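Local coordinates for protein insecticidal Delta-Endotoxin Cry8Ea1 (Bacillus Thuringiensis, PDB 3EB7) that kills susceptible insect larvae such as those of the underground pest Holotrichia parallela, probably by perforating the membranes of their midgut cells, at residues Ile1-Ala6 / Met52-Ala57; Trp185-Leu190 / Val467-Gly472; Arg502-Ser507 / Leu539-Phe544. All coordinates share one frame; numbering follows the deposited sequence.

Contact 1 (Ile1-Ala6 / Met52-Ala57)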
# COMPACT_ATOMS: atom_id res chain seq x y z
N ILE A 1 -20.76 1.53 9.30
CA ILE A 1 -19.58 1.96 10.14
C ILE A 1 -18.62 2.82 9.29
O ILE A 1 -18.38 2.58 8.11
CB ILE A 1 -18.92 0.79 11.08
CG1 ILE A 1 -17.37 0.82 11.20
CG2 ILE A 1 -19.37 -0.64 10.67
CD1 ILE A 1 -16.83 1.74 12.33
N SER A 2 -18.15 3.86 9.95
CA SER A 2 -17.29 4.85 9.35
C SER A 2 -15.96 4.30 8.83
O SER A 2 -15.49 4.74 7.78
CB SER A 2 -17.10 6.01 10.33
OG SER A 2 -18.29 6.81 10.31
N GLU A 3 -15.41 3.30 9.53
CA GLU A 3 -14.15 2.65 9.14
C GLU A 3 -14.21 2.06 7.73
O GLU A 3 -13.39 2.43 6.90
CB GLU A 3 -13.75 1.59 10.16
CG GLU A 3 -13.20 2.16 11.48
CD GLU A 3 -12.91 1.05 12.51
OE1 GLU A 3 -12.63 -0.12 12.12
OE2 GLU A 3 -12.98 1.34 13.73
N ARG A 4 -15.21 1.20 7.48
CA ARG A 4 -15.47 0.59 6.15
C ARG A 4 -15.60 1.61 5.06
O ARG A 4 -15.01 1.47 4.00
CB ARG A 4 -16.77 -0.26 6.12
CG ARG A 4 -16.94 -1.21 7.29
CD ARG A 4 -18.40 -1.36 7.70
NE ARG A 4 -19.12 -2.19 6.77
CZ ARG A 4 -19.53 -3.44 7.02
NH1 ARG A 4 -19.29 -4.01 8.20
NH2 ARG A 4 -20.18 -4.13 6.08
N ASP A 5 -16.41 2.62 5.33
CA ASP A 5 -16.62 3.79 4.44
C ASP A 5 -15.33 4.55 4.13
O ASP A 5 -15.03 4.82 2.97
CB ASP A 5 -17.61 4.74 5.12
CG ASP A 5 -18.41 5.57 4.13
OD1 ASP A 5 -18.04 5.62 2.92
OD2 ASP A 5 -19.42 6.20 4.59
N ALA A 6 -14.57 4.89 5.17
CA ALA A 6 -13.29 5.64 5.04
C ALA A 6 -12.26 4.87 4.22
O ALA A 6 -11.59 5.44 3.38
CB ALA A 6 -12.74 5.99 6.39
N MET A 52 -12.55 11.31 10.29
CA MET A 52 -12.32 11.57 11.70
C MET A 52 -12.88 10.43 12.55
O MET A 52 -12.21 9.91 13.45
CB MET A 52 -12.96 12.89 12.11
CG MET A 52 -12.37 14.09 11.45
SD MET A 52 -13.11 15.61 12.15
CE MET A 52 -12.42 16.84 11.03
N GLU A 53 -14.12 10.05 12.26
CA GLU A 53 -14.76 8.93 12.95
C GLU A 53 -13.95 7.64 12.85
O GLU A 53 -13.84 6.88 13.83
CB GLU A 53 -16.19 8.73 12.44
CG GLU A 53 -17.11 9.94 12.71
CD GLU A 53 -18.56 9.72 12.24
OE1 GLU A 53 -18.91 8.64 11.72
OE2 GLU A 53 -19.39 10.64 12.38
N GLN A 54 -13.40 7.38 11.68
CA GLN A 54 -12.51 6.23 11.48
C GLN A 54 -11.38 6.17 12.52
O GLN A 54 -11.26 5.22 13.26
CB GLN A 54 -11.91 6.26 10.06
CG GLN A 54 -10.92 5.16 9.84
CD GLN A 54 -10.05 5.39 8.61
OE1 GLN A 54 -9.57 4.42 8.01
NE2 GLN A 54 -9.83 6.65 8.24
N VAL A 55 -10.54 7.19 12.57
CA VAL A 55 -9.33 7.11 13.38
C VAL A 55 -9.72 7.23 14.86
O VAL A 55 -9.11 6.59 15.69
CB VAL A 55 -8.25 8.10 12.88
CG1 VAL A 55 -6.89 7.89 13.58
CG2 VAL A 55 -8.07 7.91 11.35
N GLU A 56 -10.75 8.01 15.19
CA GLU A 56 -11.30 8.04 16.56
C GLU A 56 -11.74 6.66 17.04
O GLU A 56 -11.47 6.27 18.18
CB GLU A 56 -12.44 9.06 16.71
CG GLU A 56 -12.02 10.57 16.61
CD GLU A 56 -13.28 11.50 16.61
OE1 GLU A 56 -13.50 12.26 17.60
OE2 GLU A 56 -14.08 11.43 15.63
N ALA A 57 -12.44 5.92 16.19
CA ALA A 57 -12.78 4.52 16.49
C ALA A 57 -11.53 3.60 16.64
O ALA A 57 -11.52 2.74 17.48
CB ALA A 57 -13.78 3.96 15.44
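The helical turn carrying Ser2, Glu3 and Ala6 lies across the turn of Glu53, Gln54 and Ala57, the axes of helix segments 2-6 and 52-57 approaching to 8.2 Å with their N-to-C directions 124° apart. Glu3 and Gln54 form the point of closest backbone approach, their CA atoms 4.6 Å apart. Beside it, Ser2 points its CB at the other helix, and its hydroxyl donates a hydrogen bond to the carboxylate of Glu53. The modelled separation of Ser2 OG and Glu53 OE1, 2.4 Å, is too short to be taken literally. Glu53 reaches the hydroxyl with an extended chain, and its other oxygen lies close to the carboxylate of Glu49, a pairing of like charges that might favour protonation of one of them. Both helices belong to the N-terminal helical bundle of the three-domain delta-endotoxins. On the more buried side, the methyl of Ala6 packs on the side chain of Gln54, with Ala6 CB 3.5 Å from Gln54 CD. The chains of Glu3 and Gln54 cross obliquely, Glu3 CG lying 4.1 Å from Gln54 CG. Beyond this crossing one oxygen of the Glu3 carboxylate touches the methyl of Ala57, Glu3 OE2 coming 3.2 Å from Ala57 CB, while its other oxygen makes a long, weak ion pair with Arg206 of helix 198-220.

Contact 2 (Trp185-Leu190 / Val467-Gly472)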
# COMPACT_ATOMS: atom_id res chain seq x y z
N TRP A 185 3.37 10.31 12.68
CA TRP A 185 2.11 10.10 13.41
C TRP A 185 1.49 8.75 13.15
O TRP A 185 0.84 8.22 14.03
CB TRP A 185 1.15 11.25 13.18
CG TRP A 185 1.74 12.49 13.83
CD1 TRP A 185 2.37 13.51 13.19
CD2 TRP A 185 1.83 12.78 15.24
NE1 TRP A 185 2.81 14.45 14.10
CE2 TRP A 185 2.50 14.03 15.36
CE3 TRP A 185 1.40 12.12 16.40
CZ2 TRP A 185 2.75 14.65 16.62
CZ3 TRP A 185 1.66 12.74 17.68
CH2 TRP A 185 2.32 13.99 17.76
N TYR A 186 1.75 8.16 11.97
CA TYR A 186 1.42 6.75 11.78
C TYR A 186 2.16 5.87 12.79
O TYR A 186 1.54 5.02 13.42
CB TYR A 186 1.71 6.27 10.34
CG TYR A 186 1.57 4.76 10.20
CD1 TYR A 186 0.34 4.17 9.81
CD2 TYR A 186 2.67 3.92 10.45
CE1 TYR A 186 0.21 2.75 9.70
CE2 TYR A 186 2.56 2.53 10.35
CZ TYR A 186 1.33 1.94 9.98
OH TYR A 186 1.28 0.55 9.85
N ARG A 187 3.48 6.07 12.95
CA ARG A 187 4.28 5.30 13.92
C ARG A 187 3.84 5.52 15.36
O ARG A 187 3.63 4.56 16.08
CB ARG A 187 5.80 5.58 13.73
CG ARG A 187 6.35 5.03 12.36
CD ARG A 187 7.78 5.49 12.08
NE ARG A 187 8.37 4.83 10.91
CZ ARG A 187 9.51 5.21 10.32
NH1 ARG A 187 10.17 6.26 10.78
NH2 ARG A 187 9.94 4.58 9.25
N THR A 188 3.72 6.76 15.79
CA THR A 188 3.20 7.11 17.12
C THR A 188 1.80 6.50 17.35
O THR A 188 1.57 5.84 18.35
CB THR A 188 3.14 8.65 17.30
OG1 THR A 188 4.44 9.19 17.03
CG2 THR A 188 2.70 9.04 18.71
N GLY A 189 0.87 6.69 16.41
CA GLY A 189 -0.45 6.09 16.54
C GLY A 189 -0.42 4.61 16.80
O GLY A 189 -1.10 4.09 17.70
N LEU A 190 0.38 3.90 16.03
CA LEU A 190 0.46 2.46 16.13
C LEU A 190 1.15 2.07 17.45
O LEU A 190 0.72 1.13 18.13
CB LEU A 190 1.21 1.91 14.91
CG LEU A 190 1.31 0.41 14.70
CD1 LEU A 190 -0.10 -0.22 14.44
CD2 LEU A 190 2.30 0.08 13.56
N VAL A 467 11.63 1.15 7.27
CA VAL A 467 12.00 2.21 6.34
C VAL A 467 11.00 2.29 5.17
O VAL A 467 10.77 3.36 4.60
CB VAL A 467 13.48 2.06 5.86
CG1 VAL A 467 13.80 2.99 4.65
CG2 VAL A 467 14.46 2.34 7.02
N GLY A 468 10.37 1.16 4.87
CA GLY A 468 9.38 1.06 3.81
C GLY A 468 8.08 1.78 4.09
O GLY A 468 7.27 1.91 3.20
N HIS A 469 7.88 2.29 5.31
CA HIS A 469 6.76 3.21 5.55
C HIS A 469 6.78 4.40 4.64
O HIS A 469 5.74 4.93 4.32
CB HIS A 469 6.68 3.72 6.98
CG HIS A 469 6.27 2.69 7.98
ND1 HIS A 469 6.46 2.86 9.33
CD2 HIS A 469 5.68 1.48 7.83
CE1 HIS A 469 5.99 1.80 9.97
NE2 HIS A 469 5.52 0.95 9.08
N TYR A 470 7.97 4.79 4.21
CA TYR A 470 8.13 5.83 3.18
C TYR A 470 8.00 5.33 1.73
O TYR A 470 7.78 6.15 0.83
CB TYR A 470 9.50 6.51 3.33
CG TYR A 470 9.56 7.53 4.44
CD1 TYR A 470 10.09 7.20 5.70
CD2 TYR A 470 9.07 8.84 4.24
CE1 TYR A 470 10.15 8.14 6.74
CE2 TYR A 470 9.11 9.78 5.28
CZ TYR A 470 9.65 9.43 6.51
OH TYR A 470 9.70 10.37 7.51
N LEU A 471 8.14 4.02 1.49
CA LEU A 471 8.41 3.51 0.11
C LEU A 471 7.24 2.71 -0.48
O LEU A 471 7.20 2.43 -1.67
CB LEU A 471 9.71 2.67 0.09
CG LEU A 471 10.88 3.24 0.92
CD1 LEU A 471 12.06 2.27 1.03
CD2 LEU A 471 11.39 4.59 0.38
N GLY A 472 6.29 2.32 0.37
CA GLY A 472 5.15 1.52 -0.03
C GLY A 472 5.47 0.05 -0.01
O GLY A 472 4.74 -0.75 -0.61
O HOH W 1 3.53 -1.18 9.31
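Arg187 and His469 bury nearly equal areas and carry the contact between the helix of 185-190 and the loop of 467-472. Arg187 CG stands beside the backbone N (chi1 -67°) and lies 3.7 Å from His469 ND1; from there to NE the arginine chain is extended and runs past the imidazole. The same nitrogen accepts a hydrogen bond from the guanidinium, with Arg187 NE 3.2 Å from His469 ND1 and an angle of 161° at the hydrogen. This N-H meets the imidazole at its edge, close to the ring plane, although the two flat groups are themselves inclined to each other by about half a right angle. Farther out, Arg187 NH2 is hydrogen-bonded to the carbonyl of Glu466, just ahead of the loop segment, and the guanidinium edge faces the backbone at Val467.

Tyr186 approaches the same imidazole from over one face. Its edge is presented in a T-shaped pair, with the ring planes at 73° and the centroids 4.9 Å apart; the leading atom, Tyr186 CE2, lies 3.5 Å from His469 CE1, toward the rim. A water hydrogen-bonded to both Tyr186 OH and His469 NE2, 2.9 Å from each, bridges the outer ends of the two rings. Alongside, Tyr470 bonds through its hydroxyl to Asp180, an earlier residue of helix 161-191. This buried seam joins the N-terminal helical bundle to the C-terminal domain. Because ND1 is the acceptor, and a guanidinium stands beside it, the imidazole is probably not doubly protonated here.

Contact 3 (Arg502-Ser507 / Leu539-Phe544)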
# COMPACT_ATOMS: atom_id res chain seq x y z
N ARG A 502 17.50 5.04 -13.12
CA ARG A 502 17.88 5.71 -11.89
C ARG A 502 17.37 4.88 -10.73
O ARG A 502 16.34 4.22 -10.83
CB ARG A 502 17.40 7.16 -11.83
CG ARG A 502 15.96 7.36 -12.21
CD ARG A 502 15.53 8.75 -11.85
NE ARG A 502 14.09 8.78 -11.85
CZ ARG A 502 13.33 9.72 -12.39
NH1 ARG A 502 13.89 10.78 -12.94
NH2 ARG A 502 12.00 9.60 -12.33
N ILE A 503 18.11 4.92 -9.63
CA ILE A 503 17.87 4.05 -8.51
C ILE A 503 17.59 4.91 -7.30
O ILE A 503 18.38 5.77 -6.98
CB ILE A 503 19.08 3.10 -8.25
CG1 ILE A 503 19.31 2.15 -9.43
CG2 ILE A 503 18.87 2.26 -7.01
CD1 ILE A 503 20.48 2.48 -10.23
N ARG A 504 16.47 4.67 -6.63
CA ARG A 504 16.14 5.40 -5.40
C ARG A 504 16.82 4.71 -4.21
O ARG A 504 16.68 3.50 -4.01
CB ARG A 504 14.62 5.49 -5.21
CG ARG A 504 14.18 6.50 -4.16
CD ARG A 504 12.66 6.87 -4.31
NE ARG A 504 12.24 7.82 -3.28
CZ ARG A 504 11.20 7.65 -2.46
NH1 ARG A 504 10.42 6.57 -2.56
NH2 ARG A 504 10.94 8.57 -1.53
N TYR A 505 17.59 5.48 -3.44
CA TYR A 505 18.35 4.91 -2.34
C TYR A 505 18.48 5.85 -1.15
O TYR A 505 18.19 7.01 -1.24
CB TYR A 505 19.75 4.48 -2.81
CG TYR A 505 20.70 5.66 -2.97
CD1 TYR A 505 20.75 6.37 -4.16
CD2 TYR A 505 21.53 6.07 -1.90
CE1 TYR A 505 21.62 7.45 -4.32
CE2 TYR A 505 22.39 7.16 -2.05
CZ TYR A 505 22.44 7.83 -3.26
OH TYR A 505 23.28 8.91 -3.42
N CYS A 506 18.93 5.30 -0.03
CA CYS A 506 19.32 6.09 1.10
C CYS A 506 20.58 5.41 1.66
O CYS A 506 20.60 4.17 1.81
CB CYS A 506 18.18 6.12 2.12
SG CYS A 506 18.61 6.91 3.70
N SER A 507 21.64 6.19 1.94
CA SER A 507 22.84 5.63 2.62
C SER A 507 23.49 6.60 3.57
O SER A 507 23.36 7.80 3.42
CB SER A 507 23.88 5.17 1.62
OG SER A 507 24.30 6.25 0.82
N LEU A 539 15.42 8.20 9.88
CA LEU A 539 15.48 8.60 8.46
C LEU A 539 14.23 9.37 8.08
O LEU A 539 13.16 9.06 8.53
CB LEU A 539 15.69 7.41 7.52
CG LEU A 539 16.92 6.56 7.83
CD1 LEU A 539 17.13 5.39 6.83
CD2 LEU A 539 18.20 7.44 7.95
N LYS A 540 14.38 10.39 7.25
CA LYS A 540 13.27 11.22 6.81
C LYS A 540 13.16 11.24 5.31
O LYS A 540 14.03 10.71 4.61
CB LYS A 540 13.45 12.63 7.36
CG LYS A 540 12.60 12.86 8.62
CD LYS A 540 13.29 12.47 9.86
CE LYS A 540 12.51 12.97 11.09
NZ LYS A 540 11.37 12.12 11.51
N TYR A 541 12.09 11.84 4.79
CA TYR A 541 11.90 11.96 3.34
C TYR A 541 13.17 12.44 2.59
O TYR A 541 13.57 11.81 1.63
CB TYR A 541 10.71 12.86 2.99
CG TYR A 541 10.50 12.86 1.50
CD1 TYR A 541 9.81 11.82 0.88
CD2 TYR A 541 11.09 13.85 0.69
CE1 TYR A 541 9.66 11.77 -0.53
CE2 TYR A 541 10.96 13.82 -0.71
CZ TYR A 541 10.24 12.78 -1.30
OH TYR A 541 10.07 12.76 -2.67
N GLU A 542 13.77 13.54 3.06
CA GLU A 542 14.98 14.15 2.44
C GLU A 542 16.24 13.23 2.33
O GLU A 542 17.12 13.49 1.52
CB GLU A 542 15.37 15.42 3.18
CG GLU A 542 15.76 15.15 4.63
CD GLU A 542 16.37 16.38 5.33
OE1 GLU A 542 17.35 16.18 6.11
OE2 GLU A 542 15.89 17.53 5.07
N ASN A 543 16.29 12.18 3.15
CA ASN A 543 17.35 11.19 3.09
C ASN A 543 17.20 10.21 1.92
O ASN A 543 18.06 9.36 1.73
CB ASN A 543 17.42 10.40 4.41
CG ASN A 543 17.67 11.31 5.63
OD1 ASN A 543 18.60 12.12 5.65
ND2 ASN A 543 16.85 11.14 6.66
N PHE A 544 16.15 10.33 1.12
CA PHE A 544 16.07 9.52 -0.12
C PHE A 544 16.52 10.27 -1.34
O PHE A 544 16.12 11.41 -1.52
CB PHE A 544 14.66 8.96 -0.28
CG PHE A 544 14.31 8.03 0.82
CD1 PHE A 544 13.63 8.48 1.93
CD2 PHE A 544 14.75 6.70 0.76
CE1 PHE A 544 13.35 7.62 2.97
CE2 PHE A 544 14.47 5.83 1.79
CZ PHE A 544 13.78 6.27 2.89
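Arg504 and Cys506, both with the first side-chain atom beyond CB anti to the backbone N (CG at chi1 -166°, SG at chi1 173°), reach from the strand to Phe544, Arg504 to its CB and Cys506 to its ring. The sulfur lies 18° off the normal of the Phe544 ring, with Cys506 SG 4.9 Å from its centroid, a Cys sulfur-aromatic contact. Cys506 CB itself packs 3.7 Å from Phe544 CE2. The sulfur also touches a methyl of Leu539, and Cys506 SG lies 3.2 Å from Asn543 O, a carbonyl that is hydrogen-bonded to the hydroxyl of Ser530. Between the backbones, Phe544 CA makes a CA-H...O contact of 3.5 Å with Tyr505 O. The extended Arg504 chain carries its guanidinium to Tyr541, where Arg504 NH2 comes 3.6 Å from Tyr541 CE1, and close to Phe544 CB. Its other terminal nitrogen, NH1, forms a salt bridge with Asp581.

Strand 498-507 belongs to the C-terminal beta-sandwich domain, paired antiparallel with strands 545-548 and 578-588. The short 3-10 turn leading into 545-548 is therefore packed against a strand of the same sheet, while the side chain of Tyr541 also touches Ile175, Ala176 and Ser179 of helix 161-191.

From the N terminus, contact 1 closes first, a mostly helical loop of 45 residues within the N-terminal bundle. Contact 2 then opens on helix 161-191 and closes only after 276 further residues, which include the two four-stranded antiparallel sheets of the middle part of the chain, so it ties the bundle to the C-terminal domain. Contact 3 follows as a short closure inside that last domain. The three stand in series, with none nested and none crossing. Contacts 2 and 3 touch, Leu471 CD2 packing 3.6 Å from Phe544 CE2, which makes them neighbouring parts of one interdomain region, whereas the nearest atoms of contacts 1 and 2 are about 7 Å apart.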